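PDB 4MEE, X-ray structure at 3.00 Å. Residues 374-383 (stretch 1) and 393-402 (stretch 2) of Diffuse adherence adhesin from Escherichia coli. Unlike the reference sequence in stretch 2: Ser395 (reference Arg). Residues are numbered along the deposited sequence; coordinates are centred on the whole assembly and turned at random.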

# COMPACT_ATOMS: atom_id res chain seq x y z
N ALA A 374 -4.20 -1.28 -12.61
CA ALA A 374 -4.44 -2.19 -13.72
C ALA A 374 -3.11 -2.76 -14.17
O ALA A 374 -2.16 -2.01 -14.39
CB ALA A 374 -5.13 -1.47 -14.86
N GLY A 375 -3.03 -4.07 -14.30
CA GLY A 375 -1.76 -4.69 -14.65
C GLY A 375 -1.79 -6.16 -14.97
O GLY A 375 -2.84 -6.78 -15.04
N ILE A 376 -0.60 -6.71 -15.18
CA ILE A 376 -0.43 -8.13 -15.45
C ILE A 376 0.72 -8.69 -14.65
O ILE A 376 1.79 -8.08 -14.57
CB ILE A 376 -0.14 -8.39 -16.94
CG1 ILE A 376 -0.01 -9.89 -17.18
CG2 ILE A 376 1.14 -7.69 -17.37
CD1 ILE A 376 -0.65 -10.35 -18.47
N ARG A 377 0.51 -9.86 -14.05
CA ARG A 377 1.59 -10.57 -13.37
C ARG A 377 1.98 -11.84 -14.10
O ARG A 377 1.13 -12.62 -14.51
CB ARG A 377 1.22 -10.90 -11.93
CG ARG A 377 2.40 -11.47 -11.17
CD ARG A 377 1.99 -12.14 -9.87
NE ARG A 377 1.81 -11.19 -8.78
CZ ARG A 377 2.09 -11.44 -7.51
NH1 ARG A 377 2.59 -12.62 -7.16
NH2 ARG A 377 1.88 -10.52 -6.58
N ALA A 378 3.29 -12.05 -14.23
CA ALA A 378 3.83 -13.25 -14.82
C ALA A 378 4.52 -14.06 -13.74
O ALA A 378 5.45 -13.58 -13.10
CB ALA A 378 4.81 -12.90 -15.92
N SER A 379 4.06 -15.28 -13.53
CA SER A 379 4.56 -16.11 -12.44
C SER A 379 5.15 -17.38 -13.01
O SER A 379 4.59 -17.98 -13.92
CB SER A 379 3.43 -16.45 -11.48
OG SER A 379 2.26 -15.72 -11.80
N TRP A 380 6.29 -17.79 -12.46
CA TRP A 380 6.95 -19.02 -12.87
C TRP A 380 7.09 -19.95 -11.68
O TRP A 380 8.00 -19.78 -10.87
CB TRP A 380 8.33 -18.71 -13.47
N LYS A 381 6.19 -20.92 -11.56
CA LYS A 381 6.23 -21.91 -10.48
C LYS A 381 7.25 -23.01 -10.77
O LYS A 381 7.40 -23.44 -11.91
CB LYS A 381 4.86 -22.56 -10.29
CG LYS A 381 3.74 -21.61 -9.90
CD LYS A 381 2.46 -22.37 -9.61
CE LYS A 381 1.35 -21.42 -9.18
NZ LYS A 381 0.21 -22.14 -8.54
N VAL A 382 7.94 -23.48 -9.73
CA VAL A 382 8.93 -24.55 -9.87
C VAL A 382 8.83 -25.58 -8.76
O VAL A 382 8.75 -25.24 -7.57
CB VAL A 382 10.39 -24.01 -9.92
CG1 VAL A 382 11.38 -25.16 -10.09
CG2 VAL A 382 10.57 -22.99 -11.03
N LYS A 383 8.83 -26.85 -9.15
CA LYS A 383 8.98 -27.98 -8.22
C LYS A 383 10.16 -28.84 -8.67
O LYS A 383 10.70 -28.66 -9.76
CB LYS A 383 7.69 -28.80 -8.17
N GLU A 393 8.99 -26.26 -3.19
CA GLU A 393 8.70 -25.41 -4.35
C GLU A 393 9.27 -24.00 -4.18
O GLU A 393 9.66 -23.61 -3.08
CB GLU A 393 7.19 -25.35 -4.59
N PHE A 394 9.34 -23.25 -5.27
CA PHE A 394 9.74 -21.86 -5.22
C PHE A 394 8.99 -21.24 -6.37
O PHE A 394 8.85 -21.88 -7.40
CB PHE A 394 11.25 -21.72 -5.43
N SER A 395 8.48 -20.03 -6.22
CA SER A 395 7.70 -19.44 -7.30
C SER A 395 7.97 -17.96 -7.55
O SER A 395 7.18 -17.11 -7.13
CB SER A 395 6.20 -19.68 -7.08
OG SER A 395 5.43 -18.95 -8.00
N PRO A 396 9.07 -17.63 -8.27
CA PRO A 396 9.32 -16.20 -8.47
C PRO A 396 8.32 -15.54 -9.42
O PRO A 396 7.70 -16.20 -10.25
CB PRO A 396 10.72 -16.17 -9.08
CG PRO A 396 10.84 -17.47 -9.79
CD PRO A 396 10.10 -18.45 -8.93
N TYR A 397 8.17 -14.23 -9.29
CA TYR A 397 7.17 -13.50 -10.06
C TYR A 397 7.66 -12.13 -10.51
O TYR A 397 8.50 -11.52 -9.85
CB TYR A 397 5.88 -13.36 -9.24
CG TYR A 397 6.00 -12.47 -8.02
CD1 TYR A 397 6.39 -12.99 -6.79
CD2 TYR A 397 5.72 -11.10 -8.09
CE1 TYR A 397 6.51 -12.18 -5.67
CE2 TYR A 397 5.84 -10.29 -6.98
CZ TYR A 397 6.23 -10.83 -5.77
OH TYR A 397 6.34 -10.02 -4.66
N ILE A 398 7.15 -11.67 -11.64
CA ILE A 398 7.34 -10.30 -12.08
C ILE A 398 5.99 -9.67 -12.36
O ILE A 398 5.13 -10.29 -12.98
CB ILE A 398 8.15 -10.19 -13.38
CG1 ILE A 398 9.34 -11.15 -13.38
CG2 ILE A 398 8.56 -8.74 -13.60
CD1 ILE A 398 10.57 -10.65 -12.65
N GLU A 399 5.82 -8.42 -11.94
CA GLU A 399 4.54 -7.73 -12.11
C GLU A 399 4.71 -6.27 -12.52
O GLU A 399 5.61 -5.58 -12.03
CB GLU A 399 3.70 -7.84 -10.84
CG GLU A 399 2.23 -7.49 -11.03
CD GLU A 399 1.44 -7.51 -9.73
OE1 GLU A 399 1.70 -8.37 -8.87
OE2 GLU A 399 0.54 -6.66 -9.58
N ALA A 400 3.85 -5.82 -13.42
CA ALA A 400 3.83 -4.43 -13.87
C ALA A 400 2.41 -3.86 -13.78
O ALA A 400 1.45 -4.49 -14.23
CB ALA A 400 4.36 -4.32 -15.29
N ASN A 401 2.30 -2.67 -13.19
CA ASN A 401 1.00 -2.04 -12.96
C ASN A 401 0.95 -0.56 -13.36
O ASN A 401 1.97 0.13 -13.36
CB ASN A 401 0.58 -2.17 -11.49
CG ASN A 401 0.15 -3.57 -11.12
OD1 ASN A 401 -0.62 -4.21 -11.83
ND2 ASN A 401 0.64 -4.05 -9.98
N TRP A 402 -0.25 -0.11 -13.70
CA TRP A 402 -0.52 1.31 -13.92
C TRP A 402 -1.39 1.84 -12.78
O TRP A 402 -2.50 1.37 -12.55
CB TRP A 402 -1.16 1.54 -15.29
CG TRP A 402 -1.75 2.91 -15.49
CD1 TRP A 402 -1.17 4.11 -15.18
CD2 TRP A 402 -3.03 3.22 -16.06
NE1 TRP A 402 -2.01 5.15 -15.52
CE2 TRP A 402 -3.16 4.63 -16.06
CE3 TRP A 402 -4.08 2.45 -16.57
CZ2 TRP A 402 -4.30 5.28 -16.54
CZ3 TRP A 402 -5.21 3.09 -17.05
CH2 TRP A 402 -5.31 4.50 -17.04

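Residues 374-383 and 393-402 of this adhesin form an antiparallel β-sheet contact, in which a ladder of backbone hydrogen bonds sets the register and a charged and aromatic cluster on one face adds side-chain chemistry. The strand axes approach to 4.6 Å and run at 173°, almost exactly opposed, and the two stretches together bury 779 Å².

The general rule of antiparallel pairing is alternation, and it is easily followed here. At hydrogen-bonded pairs each residue gives its amide and receives one in return: Ala374 N to Trp402 O at 3.1 Å, answered by Trp402 N to Ala374 O at 2.8 Å. Ala378 and Ile398 are equally reciprocal, with Ala378 N to Ile398 O at 2.8 Å and Ile398 N to Ala378 O at 2.9 Å, while Ile376 and Ala400 make a longer pair. Between them lie the non-hydrogen-bonded pairs, where the CA atoms draw closer, to 4.3 Å between Arg377 CA and Glu399 CA against 5.3 Å between Ala378 CA and Ile398 CA. There CA-H...O contacts supplement the ladder, as between Tyr397 CA and Ala378 O at 3.5 Å. N-terminal to Tyr397 the second stretch is no longer strand, yet bonding persists: Trp380 N reaches Pro396 O at 3.1 Å, and Val382 and Phe394 exchange two further hydrogen bonds in a single bridge.

Because side chains alternate too, Arg377, Glu399, Tyr397 and Asn401 share a face. Arg377 uses its guanidinium in two directions. At its edge, NE forms a salt bridge with Glu399 OE1 at 2.8 Å, supported by a weak hydrogen bond from Arg377 NH2 to the same Glu399 OE1 at 3.1 Å. Its flat face lies on the Tyr397 ring, with planes at 11° and centres 4.1 Å apart, a cation-π arrangement that places positive charge over the ring's electron-rich face. The other carboxylate oxygen is also engaged: Asn401 ND2 donates to Glu399 OE2 at 2.6 Å, so Glu399 links Arg377 across the strands to Asn401, two residues along its own strand.

Gly375 shows how a missing side chain can matter. An ideal CB there would fall 1.7 Å from Asn401 OD1 and 2.3 Å from Ala400 O, both clashes; without one, Gly375 CA approaches Asn401 OD1 to 3.1 Å.

The face carrying Ala374, Ile376, Ala378, Ile398, Ala400 and Trp402 is apolar, and its cross-strand side-chain contact is light: Ala374 CB comes only within 4.4 Å of Trp402 CE3.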